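Local atomic coordinates of pilus assembly protein CpaE (Caulobacter crescentus, PDB entry 4N0P), a protein that takes part in pilus assembly and probably binds and hydrolyses ATP through another part of the full-length protein, this fragment being its receiver-like domain. Residues His26-Arg31 / Leu59-Asp64. Numbering follows the deposited sequence.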
loop_
_atom_site.group_PDB
_atom_site.type_symbol
_atom_site.label_atom_id
_atom_site.label_comp_id
_atom_site.label_asym_id
_atom_site.label_seq_id
_atom_site.Cartn_x
_atom_site.Cartn_y
_atom_site.Cartn_z
ATOM N N HIS A 26 -4.432 -5.260 -2.879
ATOM C CA HIS A 26 -5.179 -4.325 -3.731
ATOM C C HIS A 26 -4.454 -3.007 -3.684
ATOM O O HIS A 26 -4.296 -2.447 -2.592
ATOM C CB HIS A 26 -6.636 -4.144 -3.275
ATOM C CG HIS A 26 -7.524 -5.341 -3.467
ATOM N ND1 HIS A 26 -8.840 -5.328 -3.025
ATOM C CD2 HIS A 26 -7.250 -6.547 -4.024
ATOM C CE1 HIS A 26 -9.318 -6.533 -3.305
ATOM N NE2 HIS A 26 -8.405 -7.295 -3.928
ATOM N N ALA A 27 -3.976 -2.513 -4.846
ATOM C CA ALA A 27 -3.272 -1.248 -4.851
ATOM C C ALA A 27 -4.151 -0.217 -5.569
ATOM O O ALA A 27 -4.538 -0.422 -6.707
ATOM C CB ALA A 27 -1.908 -1.404 -5.547
ATOM N N PHE A 28 -4.521 0.840 -4.888
ATOM C CA PHE A 28 -5.328 1.933 -5.470
ATOM C C PHE A 28 -4.398 3.071 -5.678
ATOM O O PHE A 28 -4.090 3.782 -4.720
ATOM C CB PHE A 28 -6.499 2.328 -4.538
ATOM C CG PHE A 28 -7.583 1.289 -4.452
ATOM C CD1 PHE A 28 -7.474 0.216 -3.573
ATOM C CD2 PHE A 28 -8.747 1.411 -5.203
ATOM C CE1 PHE A 28 -8.470 -0.754 -3.508
ATOM C CE2 PHE A 28 -9.745 0.447 -5.125
ATOM C CZ PHE A 28 -9.594 -0.637 -4.286
ATOM N N CYS A 29 -3.872 3.200 -6.910
ATOM C CA CYS A 29 -2.881 4.233 -7.257
ATOM C C CYS A 29 -3.542 5.480 -7.786
ATOM O O CYS A 29 -4.629 5.427 -8.356
ATOM C CB CYS A 29 -1.864 3.698 -8.262
ATOM S SG CYS A 29 -1.175 2.086 -7.816
ATOM N N ALA A 30 -2.840 6.582 -7.663
ATOM C CA ALA A 30 -3.315 7.876 -8.171
ATOM C C ALA A 30 -2.358 8.415 -9.228
ATOM O O ALA A 30 -2.725 9.342 -9.968
ATOM C CB ALA A 30 -3.445 8.872 -7.017
ATOM N N ARG A 31 -1.120 7.862 -9.295
ATOM C CA ARG A 31 -0.099 8.303 -10.249
ATOM C C ARG A 31 0.306 7.165 -11.176
ATOM O O ARG A 31 0.518 6.043 -10.698
ATOM C CB ARG A 31 1.140 8.851 -9.527
ATOM C CG ARG A 31 0.836 10.088 -8.709
ATOM C CD ARG A 31 2.006 10.537 -7.871
ATOM N NE ARG A 31 1.538 11.321 -6.720
ATOM C CZ ARG A 31 1.311 12.636 -6.729
ATOM N NH1 ARG A 31 1.537 13.350 -7.827
ATOM N NH2 ARG A 31 0.880 13.248 -5.632
ATOM N N LEU A 59 -6.830 6.552 -3.028
ATOM C CA LEU A 59 -7.451 6.310 -1.726
ATOM C C LEU A 59 -8.968 6.609 -1.746
ATOM O O LEU A 59 -9.751 5.887 -1.122
ATOM C CB LEU A 59 -6.734 7.156 -0.671
ATOM C CG LEU A 59 -7.260 7.118 0.756
ATOM C CD1 LEU A 59 -7.433 5.700 1.281
ATOM C CD2 LEU A 59 -6.331 7.874 1.656
ATOM N N GLU A 60 -9.392 7.646 -2.497
ATOM C CA GLU A 60 -10.823 7.987 -2.603
ATOM C C GLU A 60 -11.625 6.803 -3.160
ATOM O O GLU A 60 -12.650 6.442 -2.592
ATOM C CB GLU A 60 -11.000 9.231 -3.501
ATOM C CG GLU A 60 -10.303 10.482 -2.967
ATOM C CD GLU A 60 -8.829 10.770 -3.256
ATOM O OE1 GLU A 60 -8.026 9.843 -3.532
ATOM O OE2 GLU A 60 -8.462 11.958 -3.117
ATOM N N ALA A 61 -11.099 6.139 -4.221
ATOM C CA ALA A 61 -11.772 4.972 -4.801
ATOM C C ALA A 61 -11.703 3.788 -3.850
ATOM O O ALA A 61 -12.620 2.972 -3.829
ATOM C CB ALA A 61 -11.128 4.590 -6.115
ATOM N N ALA A 62 -10.619 3.701 -3.058
ATOM C CA ALA A 62 -10.475 2.606 -2.082
ATOM C C ALA A 62 -11.588 2.684 -1.040
ATOM O O ALA A 62 -12.246 1.684 -0.775
ATOM C CB ALA A 62 -9.102 2.670 -1.402
ATOM N N VAL A 63 -11.828 3.882 -0.475
ATOM C CA VAL A 63 -12.873 4.093 0.534
ATOM C C VAL A 63 -14.243 3.674 -0.052
ATOM O O VAL A 63 -15.018 2.984 0.624
ATOM C CB VAL A 63 -12.857 5.543 1.047
ATOM C CG1 VAL A 63 -14.081 5.843 1.932
ATOM C CG2 VAL A 63 -11.555 5.811 1.805
ATOM N N ASP A 64 -14.516 4.061 -1.307
ATOM C CA ASP A 64 -15.770 3.712 -1.968
ATOM C C ASP A 64 -15.880 2.196 -2.192
ATOM O O ASP A 64 -16.933 1.618 -1.904
ATOM C CB ASP A 64 -15.909 4.468 -3.304
ATOM C CG ASP A 64 -15.955 5.980 -3.171
ATOM O OD1 ASP A 64 -16.476 6.473 -2.145
ATOM O OD2 ASP A 64 -15.478 6.669 -4.096
#
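The phenyl ring of F28 lies flat over the backbone of A62. CA of A62 sits 3.7 Å from the ring centroid, 9° off the ring normal, so this is a CH-pi contact over the face. The methyl of A62 covers the same face nearer the root of the ring, with CB 3.7 Å from both CG and CD1 of F28. On the other flank of the ring, CD2 of F28 comes within 3.7 Å of the backbone N of A62. The A61 methyl points toward the strand and reaches CD2 of F28 obliquely, with CB 4.1 Å away. CG of F28 lies beside its backbone N and anti to the carbonyl carbon (chi1 -70°), which sends the ring out toward the helix; a nearly perpendicular chi2 turns its face onto A62.

The domain is a receiver-like alpha/beta fold, with a parallel five-stranded sheet in the order 2-1-3-4-5. Here strand 24-28 packs against helix 58-65, which follows the edge strand 51-55. The short segment axes approach to 8.3 Å, with 130° between their directions. No hydrogen bond joins the two segments. Y65, further along the same helix, adds an edge-to-face contact with the F28 ring. L59 points away from the strand and packs on L86 and L89 of helix 83-94.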